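Local atomic coordinates of uncharacterized protein (PDB entry 3LM3), a protein that is of unknown function but is probably a glycoside hydrolase or deacetylase acting on carbohydrate. Residues L25-T31 against L72-T77; L215-T219 against W281-E287; E366-L372 against V384-Y390. All blocks are in the same frame, centred on the assembly; numbering follows the deposited sequence.

Contact 1: residues L25-T31 against L72-T77; sequences LCIMIRT and LTWGFT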
# COMPACT_ATOMS: atom_id res chain seq x y z
N LEU A 25 3.21 -9.22 -2.41
CA LEU A 25 4.39 -8.53 -2.90
C LEU A 25 4.22 -8.17 -4.36
O LEU A 25 3.70 -8.96 -5.16
CB LEU A 25 5.62 -9.43 -2.80
CG LEU A 25 6.90 -8.93 -3.47
CD1 LEU A 25 7.43 -7.67 -2.80
CD2 LEU A 25 7.98 -10.05 -3.47
N CYS A 26 4.67 -6.99 -4.71
CA CYS A 26 4.86 -6.58 -6.10
C CYS A 26 6.33 -6.22 -6.33
O CYS A 26 6.96 -5.56 -5.49
CB CYS A 26 4.01 -5.37 -6.43
SG CYS A 26 4.40 -4.55 -8.01
N ILE A 27 6.88 -6.71 -7.43
CA ILE A 27 8.19 -6.29 -7.93
C ILE A 27 7.97 -5.37 -9.13
O ILE A 27 7.26 -5.77 -10.09
CB ILE A 27 9.11 -7.49 -8.30
CG1 ILE A 27 9.39 -8.34 -7.06
CG2 ILE A 27 10.43 -6.98 -8.93
CD1 ILE A 27 10.16 -9.58 -7.34
N MSE A 28 8.52 -4.16 -9.08
CA MSE A 28 8.32 -3.13 -10.09
C MSE A 28 9.47 -3.14 -11.10
O MSE A 28 10.66 -3.20 -10.71
CB MSE A 28 8.24 -1.75 -9.47
CG MSE A 28 8.04 -0.62 -10.43
SE MSE A 28 8.03 1.06 -9.48
CE MSE A 28 7.28 2.15 -10.89
N ILE A 29 9.11 -3.09 -12.37
CA ILE A 29 10.05 -3.00 -13.49
C ILE A 29 9.80 -1.66 -14.20
O ILE A 29 8.68 -1.30 -14.53
CB ILE A 29 9.83 -4.13 -14.51
CG1 ILE A 29 9.84 -5.51 -13.85
CG2 ILE A 29 10.88 -4.03 -15.64
CD1 ILE A 29 11.07 -5.88 -13.13
N ARG A 30 10.87 -0.90 -14.47
CA ARG A 30 10.76 0.47 -15.01
C ARG A 30 11.99 0.81 -15.82
O ARG A 30 12.95 0.04 -15.82
CB ARG A 30 10.55 1.48 -13.86
CG ARG A 30 11.72 1.61 -12.91
CD ARG A 30 11.30 2.10 -11.55
NE ARG A 30 12.46 2.56 -10.80
CZ ARG A 30 12.41 2.97 -9.54
NH1 ARG A 30 11.28 2.90 -8.85
NH2 ARG A 30 13.53 3.45 -8.98
N THR A 31 11.98 1.95 -16.52
CA THR A 31 13.15 2.48 -17.23
C THR A 31 13.70 3.72 -16.54
O THR A 31 14.85 4.07 -16.75
CB THR A 31 12.91 2.78 -18.73
OG1 THR A 31 12.34 4.09 -18.91
CG2 THR A 31 12.07 1.69 -19.44
N LEU A 72 3.60 -13.58 -6.73
CA LEU A 72 3.70 -12.14 -6.57
C LEU A 72 3.18 -11.43 -7.82
O LEU A 72 2.88 -12.06 -8.84
CB LEU A 72 5.13 -11.75 -6.25
CG LEU A 72 6.24 -12.10 -7.25
CD1 LEU A 72 6.20 -11.24 -8.52
CD2 LEU A 72 7.63 -12.03 -6.55
N THR A 73 3.07 -10.12 -7.74
CA THR A 73 2.67 -9.27 -8.84
C THR A 73 3.87 -8.59 -9.44
O THR A 73 4.58 -7.87 -8.74
CB THR A 73 1.68 -8.22 -8.34
OG1 THR A 73 0.52 -8.88 -7.79
CG2 THR A 73 1.24 -7.26 -9.44
N TRP A 74 4.08 -8.79 -10.74
CA TRP A 74 5.06 -8.02 -11.50
C TRP A 74 4.35 -6.80 -12.04
O TRP A 74 3.34 -6.92 -12.74
CB TRP A 74 5.56 -8.86 -12.66
CG TRP A 74 6.30 -10.10 -12.26
CD1 TRP A 74 5.80 -11.38 -12.22
CD2 TRP A 74 7.69 -10.21 -11.89
NE1 TRP A 74 6.79 -12.26 -11.85
CE2 TRP A 74 7.96 -11.55 -11.64
CE3 TRP A 74 8.73 -9.26 -11.72
CZ2 TRP A 74 9.22 -12.01 -11.25
CZ3 TRP A 74 9.99 -9.72 -11.35
CH2 TRP A 74 10.23 -11.08 -11.11
N GLY A 75 4.87 -5.63 -11.75
CA GLY A 75 4.28 -4.40 -12.21
C GLY A 75 5.23 -3.65 -13.11
O GLY A 75 6.37 -3.36 -12.71
N PHE A 76 4.79 -3.31 -14.33
CA PHE A 76 5.63 -2.63 -15.32
C PHE A 76 5.13 -1.23 -15.61
O PHE A 76 3.94 -1.02 -15.82
CB PHE A 76 5.55 -3.36 -16.66
CG PHE A 76 6.27 -4.70 -16.72
CD1 PHE A 76 5.76 -5.83 -16.12
CD2 PHE A 76 7.45 -4.80 -17.42
CE1 PHE A 76 6.44 -7.05 -16.22
CE2 PHE A 76 8.14 -6.01 -17.50
CZ PHE A 76 7.64 -7.11 -16.90
N THR A 77 6.05 -0.27 -15.74
CA THR A 77 5.68 1.02 -16.31
C THR A 77 5.43 0.88 -17.83
O THR A 77 5.78 -0.12 -18.44
CB THR A 77 6.79 2.02 -16.14
OG1 THR A 77 7.93 1.60 -16.90
CG2 THR A 77 7.12 2.22 -14.69
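I29 gives up the most surface in this pairing, with I27 and T77 next. Both isoleucines stand on the same face as W74 and F76, where beta-branched and aromatic residues suit extended backbone and closed packing. I29 CB lies over the face of the F76 ring, 4.1 Å from its centroid, a CH-pi contact, and I27 fills the space between two neighbours: I27 CD1 is 3.6 Å from L72 CD2, and I27 CG2 is 3.7 Å from W74 CZ3. Beneath these side chains the backbones pair in parallel register, from T73 N to L25 O (2.9 Å) through G75 N to I27 O (2.9 Å) and I29 N to G75 O (2.8 Å). This is a beta-alpha-beta unit: helix 53-64 joins the two strands and packs on L25, L72 and W74, as in the (beta/alpha) barrels of the glycoside hydrolase and deacetylase superfamily. Across the other face, C26 and selenomethionine M28 adjoin G75, whose missing side chain suits the spot, since a CB would come tightly against C26 SG. T77 ends the ladder with T77 N to I29 O (3.1 Å). Its CG2 touches R30 CB at 3.6 Å, while its hydroxyl N-caps the next helix at A80 and also bonds E35.

Contact 2: residues L215-T219 against W281-E287; sequences LDGWT and WVANIWE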
# COMPACT_ATOMS: atom_id res chain seq x y z
N LEU A 215 -6.43 -1.14 -2.37
CA LEU A 215 -5.36 -1.73 -1.58
C LEU A 215 -4.17 -0.81 -1.37
O LEU A 215 -3.60 -0.24 -2.31
CB LEU A 215 -4.80 -2.99 -2.25
CG LEU A 215 -5.80 -4.13 -2.44
CD1 LEU A 215 -5.09 -5.36 -3.05
CD2 LEU A 215 -6.46 -4.52 -1.09
N ASP A 216 -3.75 -0.71 -0.12
CA ASP A 216 -2.43 -0.20 0.26
C ASP A 216 -1.29 -0.94 -0.43
O ASP A 216 -1.45 -2.09 -0.86
CB ASP A 216 -2.28 -0.31 1.78
CG ASP A 216 -1.17 0.55 2.37
OD1 ASP A 216 -0.65 1.51 1.71
OD2 ASP A 216 -0.78 0.24 3.53
N GLY A 217 -0.14 -0.29 -0.50
CA GLY A 217 1.06 -0.80 -1.17
C GLY A 217 2.18 -1.30 -0.26
O GLY A 217 2.87 -2.26 -0.61
N TRP A 218 2.41 -0.60 0.87
CA TRP A 218 3.45 -0.94 1.84
C TRP A 218 2.91 -0.85 3.26
O TRP A 218 2.55 0.22 3.74
CB TRP A 218 4.64 0.03 1.76
CG TRP A 218 5.41 0.16 0.50
CD1 TRP A 218 6.61 -0.41 0.21
CD2 TRP A 218 5.07 0.95 -0.64
NE1 TRP A 218 7.04 -0.03 -1.02
CE2 TRP A 218 6.12 0.83 -1.56
CE3 TRP A 218 3.98 1.77 -0.95
CZ2 TRP A 218 6.10 1.47 -2.80
CZ3 TRP A 218 3.97 2.42 -2.18
CH2 TRP A 218 5.02 2.25 -3.09
N THR A 219 2.91 -1.95 3.98
CA THR A 219 2.44 -1.94 5.36
C THR A 219 3.36 -1.06 6.21
O THR A 219 4.57 -1.29 6.26
CB THR A 219 2.37 -3.35 5.92
OG1 THR A 219 1.49 -4.13 5.09
CG2 THR A 219 1.90 -3.35 7.39
N TRP A 281 -3.17 -9.03 6.78
CA TRP A 281 -2.65 -8.75 5.45
C TRP A 281 -1.51 -7.75 5.52
O TRP A 281 -1.64 -6.69 6.14
CB TRP A 281 -3.77 -8.20 4.55
CG TRP A 281 -3.28 -7.66 3.23
CD1 TRP A 281 -2.52 -8.30 2.29
CD2 TRP A 281 -3.50 -6.33 2.74
NE1 TRP A 281 -2.27 -7.44 1.23
CE2 TRP A 281 -2.83 -6.22 1.51
CE3 TRP A 281 -4.18 -5.21 3.24
CZ2 TRP A 281 -2.85 -5.06 0.74
CZ3 TRP A 281 -4.17 -4.07 2.50
CH2 TRP A 281 -3.53 -3.99 1.26
N VAL A 282 -0.39 -8.11 4.91
CA VAL A 282 0.78 -7.29 4.75
C VAL A 282 1.00 -7.09 3.25
O VAL A 282 0.95 -8.05 2.46
CB VAL A 282 2.01 -7.97 5.36
CG1 VAL A 282 3.32 -7.31 4.90
CG2 VAL A 282 1.87 -8.00 6.90
N ALA A 283 1.25 -5.83 2.87
CA ALA A 283 1.54 -5.43 1.49
C ALA A 283 2.96 -4.95 1.36
O ALA A 283 3.49 -4.29 2.28
CB ALA A 283 0.61 -4.30 1.06
N ASN A 284 3.63 -5.24 0.25
CA ASN A 284 4.99 -4.72 0.07
C ASN A 284 5.29 -4.60 -1.41
O ASN A 284 4.73 -5.31 -2.24
CB ASN A 284 6.00 -5.63 0.76
CG ASN A 284 7.23 -4.90 1.29
OD1 ASN A 284 7.44 -3.71 1.05
ND2 ASN A 284 8.04 -5.65 2.07
N ILE A 285 6.15 -3.63 -1.73
CA ILE A 285 6.59 -3.34 -3.10
C ILE A 285 8.10 -3.21 -3.06
O ILE A 285 8.63 -2.40 -2.30
CB ILE A 285 5.95 -2.09 -3.69
CG1 ILE A 285 4.42 -2.27 -3.77
CG2 ILE A 285 6.55 -1.78 -5.09
CD1 ILE A 285 3.64 -0.98 -4.10
N TRP A 286 8.79 -4.03 -3.83
CA TRP A 286 10.25 -4.00 -4.00
C TRP A 286 10.56 -3.67 -5.44
O TRP A 286 10.17 -4.39 -6.36
CB TRP A 286 10.89 -5.34 -3.68
CG TRP A 286 10.87 -5.77 -2.24
CD1 TRP A 286 9.82 -5.69 -1.36
CD2 TRP A 286 11.96 -6.33 -1.49
NE1 TRP A 286 10.19 -6.18 -0.14
CE2 TRP A 286 11.50 -6.57 -0.18
CE3 TRP A 286 13.30 -6.59 -1.77
CZ2 TRP A 286 12.31 -7.11 0.80
CZ3 TRP A 286 14.08 -7.15 -0.79
CH2 TRP A 286 13.60 -7.40 0.47
N GLU A 287 11.31 -2.61 -5.68
CA GLU A 287 11.69 -2.28 -7.04
C GLU A 287 12.87 -3.13 -7.47
O GLU A 287 13.85 -3.28 -6.72
CB GLU A 287 12.06 -0.81 -7.12
CG GLU A 287 10.94 0.17 -6.78
CD GLU A 287 10.65 0.35 -5.30
OE1 GLU A 287 11.43 -0.08 -4.41
OE2 GLU A 287 9.64 1.02 -5.00
O HOH W 1 -1.03 -4.01 5.93
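T219 makes a two-point hydrogen-bonded junction with A283: T219 N donates to A283 O (2.9 Å), and A283 N donates to T219 OG1 (2.8 Å). Threonine suits the place because its hydroxyl can accept from A283 N while its own backbone N donates to A283 O. The same OG1 meets a water at 2.7 Å, and that water donates to W281 O at 2.8 Å, so the link extends two residues back along the strand. At the other end the indole of W218 reaches along the strand, its NE1 giving a weak bond to I285 O (3.1 Å). I285 CD1 sits over the six-membered ring of W218, 3.7 Å from its centroid, a CH-pi contact that uses the broad indole as a lid. G217 suits its place, for a CB there would press on I285 CD1 and clash with W218 CE3. On the far side W281 CH2 touches L215 CD2 at 3.8 Å and lies 3.5 Å from D216 O, a buried carbonyl without a partner, while A283 is small enough to let the backbone of D216 and G217 come close. The end-to-end directions of the segments differ by 83°, so this is no beta ladder. Strand 213-216 ends one parallel sheet, and strand 280-287 belongs to the other. Such a seam, where a loop leaving one strand bridges to the next, is consistent with the closure of a distorted (beta/alpha) barrel.

Contact 3: residues E366-L372 against V384-Y390; sequences EFRLALL and VIDFTRY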
# COMPACT_ATOMS: atom_id res chain seq x y z
N GLU A 366 -17.61 5.10 8.11
CA GLU A 366 -17.94 6.49 8.40
C GLU A 366 -16.81 7.35 8.96
O GLU A 366 -16.90 8.56 8.88
CB GLU A 366 -19.18 6.56 9.27
CG GLU A 366 -20.44 6.20 8.48
CD GLU A 366 -21.72 6.39 9.29
OE1 GLU A 366 -21.95 5.62 10.23
OE2 GLU A 366 -22.47 7.33 8.95
N PHE A 367 -15.76 6.73 9.51
CA PHE A 367 -14.60 7.48 9.98
C PHE A 367 -13.41 6.57 10.26
O PHE A 367 -13.57 5.34 10.39
CB PHE A 367 -14.91 8.30 11.24
CG PHE A 367 -15.27 7.47 12.45
CD1 PHE A 367 -16.59 7.12 12.72
CD2 PHE A 367 -14.29 7.07 13.35
CE1 PHE A 367 -16.92 6.38 13.86
CE2 PHE A 367 -14.61 6.31 14.49
CZ PHE A 367 -15.94 5.97 14.73
N ARG A 368 -12.25 7.19 10.36
CA ARG A 368 -11.14 6.56 11.06
C ARG A 368 -10.78 7.40 12.27
O ARG A 368 -11.00 8.62 12.30
CB ARG A 368 -9.92 6.33 10.14
CG ARG A 368 -9.20 7.60 9.72
CD ARG A 368 -7.95 7.36 8.90
NE ARG A 368 -7.06 8.50 8.99
CZ ARG A 368 -5.91 8.63 8.36
NH1 ARG A 368 -5.52 7.74 7.45
NH2 ARG A 368 -5.13 9.65 8.62
N LEU A 369 -10.18 6.72 13.24
CA LEU A 369 -9.83 7.30 14.52
C LEU A 369 -8.55 6.65 15.04
O LEU A 369 -8.48 5.44 15.08
CB LEU A 369 -10.94 7.06 15.54
CG LEU A 369 -10.71 7.42 17.01
CD1 LEU A 369 -10.69 8.94 17.21
CD2 LEU A 369 -11.82 6.81 17.91
N ALA A 370 -7.60 7.48 15.47
CA ALA A 370 -6.38 6.99 16.14
C ALA A 370 -6.23 7.62 17.52
O ALA A 370 -6.36 8.84 17.68
CB ALA A 370 -5.15 7.35 15.33
N LEU A 371 -5.91 6.77 18.49
CA LEU A 371 -5.64 7.18 19.86
C LEU A 371 -4.18 6.83 20.17
O LEU A 371 -3.71 5.74 19.79
CB LEU A 371 -6.57 6.42 20.82
CG LEU A 371 -8.06 6.57 20.58
CD1 LEU A 371 -8.84 5.67 21.58
CD2 LEU A 371 -8.48 8.02 20.70
N LEU A 372 -3.49 7.72 20.85
CA LEU A 372 -2.07 7.53 21.18
C LEU A 372 -1.89 7.77 22.66
O LEU A 372 -2.44 8.74 23.23
CB LEU A 372 -1.22 8.54 20.42
CG LEU A 372 0.29 8.31 20.49
CD1 LEU A 372 0.72 7.03 19.76
CD2 LEU A 372 1.03 9.50 19.94
N VAL A 384 -6.65 11.59 21.18
CA VAL A 384 -7.00 11.52 19.78
C VAL A 384 -5.93 12.24 18.98
O VAL A 384 -5.72 13.44 19.14
CB VAL A 384 -8.37 12.20 19.49
CG1 VAL A 384 -8.72 12.15 17.98
CG2 VAL A 384 -9.50 11.55 20.29
N ILE A 385 -5.28 11.50 18.07
CA ILE A 385 -4.33 12.10 17.14
C ILE A 385 -4.84 12.14 15.70
O ILE A 385 -4.24 12.81 14.84
CB ILE A 385 -2.91 11.45 17.18
CG1 ILE A 385 -2.93 10.01 16.67
CG2 ILE A 385 -2.36 11.54 18.61
CD1 ILE A 385 -1.50 9.49 16.33
N ASP A 386 -5.92 11.43 15.41
CA ASP A 386 -6.55 11.47 14.09
C ASP A 386 -8.03 11.19 14.28
O ASP A 386 -8.41 10.24 14.95
CB ASP A 386 -5.94 10.43 13.13
CG ASP A 386 -6.30 10.68 11.68
OD1 ASP A 386 -7.42 10.25 11.30
OD2 ASP A 386 -5.42 11.24 10.96
N PHE A 387 -8.87 12.02 13.68
CA PHE A 387 -10.29 11.74 13.53
C PHE A 387 -10.68 12.31 12.19
O PHE A 387 -10.69 13.54 12.01
CB PHE A 387 -11.11 12.35 14.67
CG PHE A 387 -12.58 12.08 14.55
CD1 PHE A 387 -13.06 10.77 14.58
CD2 PHE A 387 -13.48 13.11 14.41
CE1 PHE A 387 -14.41 10.50 14.45
CE2 PHE A 387 -14.85 12.85 14.28
CZ PHE A 387 -15.30 11.55 14.31
N THR A 388 -10.92 11.43 11.23
CA THR A 388 -11.18 11.80 9.86
C THR A 388 -12.53 11.22 9.49
O THR A 388 -12.70 10.01 9.45
CB THR A 388 -10.08 11.25 8.94
OG1 THR A 388 -8.79 11.71 9.35
CG2 THR A 388 -10.29 11.66 7.47
N ARG A 389 -13.51 12.09 9.24
CA ARG A 389 -14.86 11.66 8.91
C ARG A 389 -15.05 11.43 7.43
O ARG A 389 -14.58 12.18 6.61
CB ARG A 389 -15.86 12.73 9.38
CG ARG A 389 -15.97 12.78 10.87
CD ARG A 389 -16.96 13.83 11.33
NE ARG A 389 -18.32 13.46 10.99
CZ ARG A 389 -19.38 13.94 11.59
NH1 ARG A 389 -19.25 14.82 12.59
NH2 ARG A 389 -20.57 13.54 11.21
N TYR A 390 -15.76 10.36 7.10
CA TYR A 390 -16.06 10.01 5.73
C TYR A 390 -17.50 10.31 5.34
O TYR A 390 -17.82 10.30 4.17
CB TYR A 390 -15.79 8.52 5.52
CG TYR A 390 -14.38 8.10 5.83
CD1 TYR A 390 -13.30 8.81 5.36
CD2 TYR A 390 -14.13 6.92 6.54
CE1 TYR A 390 -12.00 8.40 5.62
CE2 TYR A 390 -12.84 6.49 6.80
CZ TYR A 390 -11.78 7.25 6.36
OH TYR A 390 -10.48 6.82 6.59
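A beta bulge sets the shape of this antiparallel hairpin. I385 and D386 both face A370, making a classic bulge: A370 O takes a bond from I385 N (2.9 Å) and a weak one from D386 N (3.5 Å). The methyl of A370 fits the hollow this creates, its CB 3.7 Å from I385 CG1 and 3.9 Å from D386 CB, where a larger side chain would have little room. Beyond it, L372 CB meets I385 CG2 at 3.7 Å. On the face shared by F367, L369 and L371 the side chains interdigitate with those of V384 and F387: L369 CD1 wedges between V384 CG1 (3.8 Å) and F387 CD1 (4.0 Å), and F367 CD2 approaches F387 CE1 at 3.6 Å, the rings tilted by 55°. The face of R368, D386 and T388, which also carries A370, is largely polar. The long R368 folds across the strands so that its NE and NH2 grip D386 OD1 (2.9 Å) and OD2 (2.8 Å) in a salt bridge, and T388 OG1 steadies the same OD1 from D386's own strand at 2.8 Å. At the open end of the hairpin, Y390 N bonds E366 O (2.8 Å), and the Y390 ring lies near F367 N. Helix 434-443 covers the F367 and F387 face, W361 of strand 357-363 lies against R368, A370 and D386, and R368 and Y390 reach D185 and G186.

How the contacts relate
Along the chain the three contacts follow one another, each closing before the next opens. Contacts 1 and 2 have centres about 12 Å apart and touch, because strand 21-29 of the first lies beside strand 280-287 of the second in one parallel sheet; backbone bonds from C26 to N284 and W286 join them. Together they run round the putative barrel wall from strand 73-76 to strand 213-216. Contact 3 belongs to a separate antiparallel sheet, its centre about 22 Å from that of contact 2 and 33 Å from that of contact 1, across the chain's centre. The protein thus couples a probable carbohydrate-processing barrel to a C-terminal beta unit.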